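Local coordinates for protein thioredoxin (Bacillus cereus, PDB 3ZIT) that probably transfers electrons as a small thioredoxin-like oxidoreductase of the glutaredoxin family, through a reversible disulfide, at residues D37-A40 with R41-L45; G65-I68 with E69-Q72. The protein carries 1 engineered substitution. All coordinates share one frame; numbering follows the deposited sequence. Where two conformers were deposited one is given.

Interaction 1 (D37-A40 with R41-L45); sequences DAAA and RNRLL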
loop_
_atom_site.group_PDB
_atom_site.type_symbol
_atom_site.label_atom_id
_atom_site.label_comp_id
_atom_site.label_asym_id
_atom_site.label_seq_id
_atom_site.Cartn_x
_atom_site.Cartn_y
_atom_site.Cartn_z
ATOM N N ASP B 37 20.676 9.487 6.029
ATOM C CA ASP B 37 21.693 9.320 5.027
ATOM C C ASP B 37 21.681 10.571 4.116
ATOM O O ASP B 37 20.868 10.690 3.229
ATOM C CB ASP B 37 21.469 8.028 4.284
ATOM C CG ASP B 37 22.448 7.731 3.174
ATOM O OD1 ASP B 37 23.194 8.658 2.745
ATOM O OD2 ASP B 37 22.461 6.591 2.608
ATOM N N ALA B 38 22.574 11.532 4.405
ATOM C CA ALA B 38 22.644 12.774 3.658
ATOM C C ALA B 38 22.982 12.533 2.191
ATOM O O ALA B 38 22.504 13.272 1.335
ATOM C CB ALA B 38 23.667 13.669 4.311
ATOM N N ALA B 39 23.780 11.508 1.852
ATOM C CA ALA B 39 24.073 11.226 0.454
ATOM C C ALA B 39 22.835 10.807 -0.309
ATOM O O ALA B 39 22.553 11.228 -1.434
ATOM C CB ALA B 39 25.143 10.131 0.305
ATOM N N ALA B 40 22.023 9.929 0.323
ATOM C CA ALA B 40 20.760 9.488 -0.238
ATOM C C ALA B 40 19.791 10.689 -0.430
ATOM O O ALA B 40 19.146 10.792 -1.482
ATOM C CB ALA B 40 20.119 8.449 0.660
ATOM N N ARG B 41 19.754 11.573 0.552
ATOM C CA ARG B 41 18.919 12.770 0.434
ATOM C C ARG B 41 19.319 13.587 -0.774
ATOM O O ARG B 41 18.479 14.118 -1.522
ATOM C CB ARG B 41 18.999 13.559 1.729
ATOM C CG ARG B 41 18.184 14.811 1.690
ATOM C CD ARG B 41 18.448 15.591 2.934
ATOM N NE ARG B 41 17.424 16.536 3.278
ATOM C CZ ARG B 41 16.303 16.288 3.952
ATOM N NH1 ARG B 41 15.971 15.056 4.410
ATOM N NH2 ARG B 41 15.485 17.302 4.163
ATOM N N ASN B 42 20.646 13.734 -0.972
ATOM C CA ASN B 42 21.119 14.513 -2.111
ATOM C C ASN B 42 20.806 13.822 -3.420
ATOM O O ASN B 42 20.472 14.523 -4.377
ATOM C CB ASN B 42 22.624 14.740 -1.919
ATOM C CG ASN B 42 22.897 15.830 -0.904
ATOM O OD1 ASN B 42 22.019 16.622 -0.602
ATOM N ND2 ASN B 42 24.113 15.868 -0.383
ATOM N N ARG B 43 20.881 12.491 -3.484
ATOM C CA ARG B 43 20.462 11.856 -4.703
ATOM C C ARG B 43 18.951 12.075 -5.016
ATOM O O ARG B 43 18.604 12.375 -6.150
ATOM C CB ARG B 43 20.708 10.329 -4.709
ATOM C CG ARG B 43 22.197 10.004 -4.623
ATOM C CD ARG B 43 22.447 8.547 -4.948
ATOM N NE ARG B 43 21.792 7.599 -3.988
ATOM C CZ ARG B 43 22.256 7.281 -2.788
ATOM N NH1 ARG B 43 23.416 7.729 -2.289
ATOM N NH2 ARG B 43 21.572 6.425 -2.049
ATOM N N LEU B 44 18.105 11.917 -4.005
ATOM C CA LEU B 44 16.670 12.158 -4.136
ATOM C C LEU B 44 16.413 13.548 -4.761
ATOM O O LEU B 44 15.682 13.679 -5.734
ATOM C CB LEU B 44 16.004 12.034 -2.764
ATOM C CG LEU B 44 14.506 12.346 -2.753
ATOM C CD1 LEU B 44 13.744 11.216 -3.440
ATOM C CD2 LEU B 44 14.038 12.596 -1.373
ATOM N N LEU B 45 17.000 14.559 -4.144
ATOM C CA LEU B 45 16.689 15.973 -4.459
ATOM C C LEU B 45 17.362 16.397 -5.726
ATOM O O LEU B 45 16.732 17.066 -6.534
ATOM C CB LEU B 45 17.177 16.855 -3.308
ATOM C CG LEU B 45 16.371 16.815 -2.051
ATOM C CD1 LEU B 45 17.121 17.517 -0.914
ATOM C CD2 LEU B 45 14.977 17.331 -2.197
HETATM O O HOH W 1 23.432 6.227 0.151
#

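Interaction 2 (G65-I68 with E69-Q72); sequences GFQI and EKLQ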
loop_
_atom_site.group_PDB
_atom_site.type_symbol
_atom_site.label_atom_id
_atom_site.label_comp_id
_atom_site.label_asym_id
_atom_site.label_seq_id
_atom_site.Cartn_x
_atom_site.Cartn_y
_atom_site.Cartn_z
ATOM N N GLY B 65 6.519 9.945 -5.217
ATOM C CA GLY B 65 5.324 9.949 -4.450
ATOM C C GLY B 65 4.577 8.612 -4.533
ATOM O O GLY B 65 5.098 7.568 -4.925
ATOM N N PHE B 66 3.320 8.635 -4.122
ATOM C CA PHE B 66 2.535 7.386 -3.932
ATOM C C PHE B 66 1.840 7.010 -5.205
ATOM O O PHE B 66 0.808 7.551 -5.478
ATOM C CB PHE B 66 1.566 7.590 -2.773
ATOM C CG PHE B 66 0.895 6.376 -2.305
ATOM C CD1 PHE B 66 1.623 5.476 -1.579
ATOM C CD2 PHE B 66 -0.426 6.046 -2.646
ATOM C CE1 PHE B 66 1.039 4.294 -1.075
ATOM C CE2 PHE B 66 -1.039 4.863 -2.216
ATOM C CZ PHE B 66 -0.297 4.024 -1.403
ATOM N N GLN B 67 2.444 6.137 -5.999
ATOM C CA GLN B 67 1.942 5.758 -7.321
ATOM C C GLN B 67 2.019 4.237 -7.402
ATOM O O GLN B 67 2.911 3.674 -8.095
ATOM C CB GLN B 67 2.748 6.367 -8.470
ATOM C CG GLN B 67 2.741 7.891 -8.470
ATOM C CD GLN B 67 3.414 8.371 -9.741
ATOM O OE1 GLN B 67 2.971 8.036 -10.859
ATOM N NE2 GLN B 67 4.444 9.206 -9.653
ATOM N N ILE B 68 1.048 3.568 -6.813
ATOM C CA ILE B 68 1.138 2.085 -6.747
ATOM C C ILE B 68 0.992 1.433 -8.119
ATOM O O ILE B 68 1.731 0.506 -8.448
ATOM C CB ILE B 68 0.088 1.535 -5.779
ATOM C CG1 ILE B 68 0.313 2.027 -4.358
ATOM C CG2 ILE B 68 0.054 0.013 -5.835
ATOM C CD1 ILE B 68 1.698 1.670 -3.742
ATOM N N GLU B 69 0.014 1.891 -8.927
ATOM C CA GLU B 69 -0.197 1.272 -10.255
ATOM C C GLU B 69 1.020 1.485 -11.160
ATOM O O GLU B 69 1.418 0.589 -11.868
ATOM C CB GLU B 69 -1.508 1.738 -10.907
ATOM C CG GLU B 69 -2.723 1.165 -10.197
ATOM C CD GLU B 69 -3.947 0.843 -11.060
ATOM O OE1 GLU B 69 -4.603 1.794 -11.564
ATOM O OE2 GLU B 69 -4.289 -0.339 -11.243
ATOM N N LYS B 70 1.628 2.646 -11.096
ATOM C CA LYS B 70 2.824 2.913 -11.934
ATOM C C LYS B 70 3.958 2.032 -11.450
ATOM O O LYS B 70 4.685 1.457 -12.255
ATOM C CB LYS B 70 3.194 4.383 -11.786
ATOM C CG LYS B 70 4.403 4.785 -12.552
ATOM C CD LYS B 70 4.166 4.753 -13.949
ATOM C CE LYS B 70 5.232 5.512 -14.744
ATOM N NZ LYS B 70 4.988 5.348 -16.165
ATOM N N LEU B 71 4.134 1.842 -10.155
ATOM C CA LEU B 71 5.145 0.862 -9.665
ATOM C C LEU B 71 4.887 -0.534 -10.198
ATOM O O LEU B 71 5.827 -1.200 -10.611
ATOM C CB LEU B 71 5.137 0.875 -8.163
ATOM C CG LEU B 71 5.618 1.966 -7.396
ATOM C CD1 LEU B 71 5.702 1.308 -5.904
ATOM C CD2 LEU B 71 7.002 2.336 -7.763
ATOM N N GLN B 72 3.644 -0.971 -10.096
ATOM C CA GLN B 72 3.323 -2.294 -10.547
ATOM C C GLN B 72 3.722 -2.441 -11.993
ATOM O O GLN B 72 4.257 -3.488 -12.372
ATOM C CB GLN B 72 1.828 -2.542 -10.441
ATOM C CG GLN B 72 1.328 -2.857 -9.134
ATOM C CD GLN B 72 -0.051 -3.439 -9.245
ATOM O OE1 GLN B 72 -0.395 -4.318 -8.492
ATOM N NE2 GLN B 72 -0.849 -2.943 -10.176
#

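Interaction 1 (D37-A40 with R41-L45)
Water 1 ties the start of helix 38-47 to its second turn: it donates to Asp37 OD2 (2.7 Å) and accepts from Arg43 NH1 (2.9 Å), lying at the edge of the guanidinium and in its plane. The carboxylate and the guanidinium are thus joined through solvent, with Asp37 OD2 still 4.7 Å from Arg43 NH2, and their opposite charges probably favour the bridge. Asp37 is also the N-cap. With its CG anti to the backbone N (chi1 179°), it takes the amide hydrogen of Ala40 on OD1, which is met from above the carboxylate plane at 3.0 Å from Ala40 N. Its own carbonyl accepts from Arg41 N, opening a run of i to i+4 bonds that continues through Asn42 to Ala38, Arg43 to Ala39 and Leu44 to Ala40.

The Arg43 chain bends at chi3 (-63°) and folds back along the helix, so that Ala40 CA sits over one face of the guanidinium, toward its rim, and Ala40 CB lies 3.7 Å from NH2. Arg43 NE bonds to Tyr7 OH, and the guanidinium makes a cation-pi contact with Phe32, giving the group direct protein partners besides the water. Ala40 itself packs on Tyr7 and Phe32, which places this side of the helix against strands 4-8 and 30-33.

Interaction 2 (G65-I68 with E69-Q72)
This is the N-terminal turn of helix 68-75, the last helix of the thioredoxin-like fold, with Gln67 at the N-cap, three residues beyond the end of strand 61-64. Two backbone bonds set the turn: Leu71 N donates to Gln67 O at 3.0 Å, and Gln72 N donates to Ile68 O at 2.9 Å.

Gln67 and Lys70 run side by side on the same flank of the turn, pointing the same way. Lys70 meets its neighbour through the aliphatic root of its chain, while the ammonium end leads away. The amide of Gln67 is steadied from the preceding strand, because NE2 donates to Ala64 O. A side chain rooted at the cap therefore also ties the new helix to the end of strand 61-64.

Ile68 and Leu71 are both buried. Ile68 packs on Phe21 of helix 13-24, whereas Leu71 reaches Val56 and Ile58 of strand 55-58, so the first turn is held by hydrophobic contacts to a helix and to the sheet. Phe66, just before the cap, packs on Pro14 and Ile17, which sets the loop entering this helix beside the Cys12-Cys15 disulfide region of the CxxC motif. The second subunit reaches here too: Glu69 N bonds to Glu69 OE2 of the second subunit, and Phe66 packs on Gln72 of that subunit.

Around the cap carbonyl the fit is close. Leu71 CG, anti to its own carbonyl carbon (chi1 -70°), comes to 3.3 Å from Gln67 O, the same oxygen that receives the Leu71 amide. On the neighbouring flank, Gln67 OE1 lies 3.8 Å from Lys70 CB and 3.9 Å from Lys70 CG.

How the interactions relate
Interaction 1 comes first along the chain and is complete before interaction 2 begins; strands 55-58 and 61-64 come between them. Their centres are 21 Å apart, on opposite sides of the chain's centre, and their nearest atoms stay about 8 Å apart, so they do not touch. Each lies at the start of a helix, interaction 1 over the first two turns of 38-47 and interaction 2 over the first turn of 68-75. Both helix starts pack on the same four-stranded mixed sheet, at different strands. Interaction 2 also adjoins helix 13-24, at whose start the Cys12-Cys15 disulfide lies, which puts it near the redox centre of this compact thioredoxin-like fold.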